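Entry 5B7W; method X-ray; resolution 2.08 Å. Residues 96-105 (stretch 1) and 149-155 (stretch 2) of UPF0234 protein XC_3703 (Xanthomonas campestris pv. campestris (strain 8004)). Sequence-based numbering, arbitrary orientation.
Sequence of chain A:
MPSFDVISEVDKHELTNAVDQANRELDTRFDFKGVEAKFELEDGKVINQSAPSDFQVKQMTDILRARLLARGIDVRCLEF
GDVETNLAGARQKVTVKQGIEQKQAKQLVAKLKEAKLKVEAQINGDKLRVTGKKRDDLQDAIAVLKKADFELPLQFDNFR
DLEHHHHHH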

# COMPACT_ATOMS: atom_id res chain seq x y z
N VAL A 96 -0.36 4.70 4.64
CA VAL A 96 0.08 4.11 3.38
C VAL A 96 1.25 3.18 3.68
O VAL A 96 2.40 3.61 3.76
CB VAL A 96 0.47 5.20 2.36
CG1 VAL A 96 0.86 4.56 1.03
CG2 VAL A 96 -0.67 6.18 2.18
N LYS A 97 0.95 1.90 3.87
CA LYS A 97 1.96 0.94 4.28
C LYS A 97 2.99 0.73 3.17
O LYS A 97 2.63 0.53 2.01
CB LYS A 97 1.32 -0.40 4.65
CG LYS A 97 0.38 -0.33 5.85
CD LYS A 97 -0.32 -1.66 6.08
CE LYS A 97 -1.05 -2.14 4.84
NZ LYS A 97 -1.72 -3.46 5.05
N GLN A 98 4.27 0.80 3.54
CA GLN A 98 5.38 0.58 2.63
C GLN A 98 6.46 -0.20 3.36
O GLN A 98 6.64 -0.06 4.57
CB GLN A 98 5.96 1.90 2.09
CG GLN A 98 4.92 2.84 1.50
CD GLN A 98 5.24 4.30 1.75
OE1 GLN A 98 6.05 4.90 1.04
NE2 GLN A 98 4.61 4.88 2.77
N GLY A 99 7.20 -1.02 2.61
CA GLY A 99 8.23 -1.84 3.19
C GLY A 99 7.68 -3.11 3.81
O GLY A 99 6.53 -3.14 4.25
N ILE A 100 8.49 -4.16 3.86
CA ILE A 100 8.06 -5.45 4.40
C ILE A 100 8.68 -5.61 5.78
O ILE A 100 9.89 -5.84 5.91
CB ILE A 100 8.43 -6.61 3.48
CG1 ILE A 100 7.80 -6.41 2.10
CG2 ILE A 100 7.97 -7.93 4.07
CD1 ILE A 100 8.17 -7.48 1.09
N GLU A 101 7.85 -5.47 6.82
CA GLU A 101 8.31 -5.62 8.19
C GLU A 101 8.72 -7.07 8.46
O GLU A 101 8.40 -7.99 7.71
CB GLU A 101 7.22 -5.18 9.17
CG GLU A 101 6.66 -3.79 8.91
CD GLU A 101 5.26 -3.61 9.46
OE1 GLU A 101 4.54 -2.71 8.97
OE2 GLU A 101 4.87 -4.36 10.37
N GLN A 102 9.44 -7.25 9.57
CA GLN A 102 9.90 -8.59 9.94
C GLN A 102 8.74 -9.55 10.15
O GLN A 102 8.87 -10.75 9.90
CB GLN A 102 10.77 -8.51 11.20
CG GLN A 102 12.22 -8.87 10.97
CD GLN A 102 13.11 -8.51 12.15
OE1 GLN A 102 12.69 -8.62 13.30
NE2 GLN A 102 14.33 -8.08 11.86
N LYS A 103 7.59 -9.04 10.60
CA LYS A 103 6.41 -9.87 10.76
C LYS A 103 5.96 -10.44 9.42
O LYS A 103 5.83 -11.66 9.26
CB LYS A 103 5.28 -9.05 11.41
CG LYS A 103 3.93 -9.75 11.44
CD LYS A 103 3.96 -10.97 12.33
CE LYS A 103 2.77 -10.98 13.28
NZ LYS A 103 1.53 -10.49 12.61
N GLN A 104 5.73 -9.57 8.44
CA GLN A 104 5.26 -10.02 7.14
C GLN A 104 6.35 -10.75 6.36
O GLN A 104 6.04 -11.62 5.53
CB GLN A 104 4.74 -8.83 6.33
CG GLN A 104 3.62 -8.05 7.01
CD GLN A 104 4.12 -6.94 7.92
OE1 GLN A 104 4.73 -5.98 7.45
NE2 GLN A 104 3.87 -7.06 9.21
N ALA A 105 7.62 -10.43 6.62
CA ALA A 105 8.71 -11.09 5.92
C ALA A 105 8.79 -12.56 6.28
O ALA A 105 8.85 -13.43 5.41
CB ALA A 105 10.04 -10.38 6.22
N ASP A 149 -2.36 -14.75 -0.64
CA ASP A 149 -3.34 -14.03 0.18
C ASP A 149 -2.57 -13.21 1.20
O ASP A 149 -2.39 -13.61 2.35
CB ASP A 149 -4.32 -15.00 0.84
CG ASP A 149 -5.58 -14.31 1.33
OD1 ASP A 149 -6.54 -14.19 0.54
OD2 ASP A 149 -5.62 -13.90 2.51
N PHE A 150 -2.10 -12.04 0.77
CA PHE A 150 -1.18 -11.23 1.56
C PHE A 150 -1.76 -9.85 1.80
O PHE A 150 -2.44 -9.28 0.93
CB PHE A 150 0.18 -11.11 0.85
CG PHE A 150 1.31 -10.79 1.78
CD1 PHE A 150 1.61 -11.62 2.84
CD2 PHE A 150 2.08 -9.66 1.58
CE1 PHE A 150 2.65 -11.33 3.70
CE2 PHE A 150 3.13 -9.36 2.43
CZ PHE A 150 3.41 -10.20 3.49
N GLU A 151 -1.48 -9.30 2.98
CA GLU A 151 -1.96 -7.99 3.41
C GLU A 151 -1.16 -6.84 2.82
O GLU A 151 -1.34 -5.70 3.25
CB GLU A 151 -1.95 -7.90 4.94
CG GLU A 151 -0.57 -8.12 5.55
CD GLU A 151 -0.60 -8.10 7.06
OE1 GLU A 151 -0.42 -9.17 7.68
OE2 GLU A 151 -0.80 -7.01 7.64
N LEU A 152 -0.28 -7.12 1.85
CA LEU A 152 0.56 -6.10 1.26
C LEU A 152 0.69 -6.27 -0.25
O LEU A 152 0.83 -7.40 -0.74
CB LEU A 152 1.97 -6.08 1.85
CG LEU A 152 2.30 -5.11 2.99
CD1 LEU A 152 1.93 -5.70 4.34
CD2 LEU A 152 3.77 -4.70 2.98
N PRO A 153 0.67 -5.17 -1.00
CA PRO A 153 1.06 -5.25 -2.41
C PRO A 153 2.53 -5.57 -2.55
O PRO A 153 3.37 -5.04 -1.81
CB PRO A 153 0.74 -3.84 -2.94
CG PRO A 153 -0.18 -3.24 -1.92
CD PRO A 153 0.23 -3.83 -0.61
N LEU A 154 2.85 -6.46 -3.49
CA LEU A 154 4.21 -6.91 -3.71
C LEU A 154 4.66 -6.52 -5.11
O LEU A 154 3.93 -6.71 -6.08
CB LEU A 154 4.33 -8.43 -3.54
CG LEU A 154 3.99 -9.01 -2.16
CD1 LEU A 154 4.23 -10.51 -2.14
CD2 LEU A 154 4.80 -8.31 -1.07
N GLN A 155 5.87 -5.96 -5.20
CA GLN A 155 6.56 -5.76 -6.46
C GLN A 155 7.90 -6.49 -6.40
O GLN A 155 8.34 -6.95 -5.34
CB GLN A 155 6.77 -4.27 -6.76
CG GLN A 155 5.51 -3.43 -6.67
CD GLN A 155 5.30 -2.84 -5.30
OE1 GLN A 155 6.21 -2.25 -4.72
NE2 GLN A 155 4.10 -3.01 -4.76

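How do the two backbones lie against each other? They stay well apart, with CA atoms 7.8 Å from each other at Lys97 and Leu152 and 8.4 Å at Gln104 and Glu151, so the contact is made largely by side chains, some of them meeting backbone oxygens. Stretch 2 has no regular helix or strand, while stretch 1 turns from loop into a helix beginning at Gln102. The contact is modest, burying 388 Å² in all.

What polar bond crosses the gap? Lys97 reaches over with its long side chain, and its NZ donates a hydrogen bond to the backbone O of Glu151 at 2.9 Å. The carboxylate of Glu151 lies farther off, with NZ of Lys97 4.5 Å from OE2 of Glu151: the opposite charges are near each other but too distant for a salt bridge. The ammonium group is thus held by a main-chain carbonyl.

What does Leu152 pack against? It points toward stretch 1 and loses the most surface to the contact. Its CD2 forms an apolar pair with CG1 of Ile100 at 4.5 Å, and Ile100 extends the apolar patch, its CD1 sitting 4.1 Å from CD2 of Leu154. Apart from these pairs, CD2 of Leu152 makes a van der Waals contact with the main-chain O of Gly99 at 3.4 Å, and its CD1 lies 3.9 Å from CG of Gln104.

How can a glutamine serve in such packing? CB and CG of Gln104 make its nearest approaches to Phe150, Glu151 and Leu152: its CB touches CZ of Phe150 at 3.4 Å, approaching the ring obliquely, and its CG lies 4.2 Å from CD of Glu151. Within stretch 1, OE1 of Gln104 accepts from N of Glu101 at 3.2 Å and NE2 of Gln104 donates to OE2 of Glu101 at 3.1 Å. This pairing ties the glutamine back to the N-cap residue of its own helix.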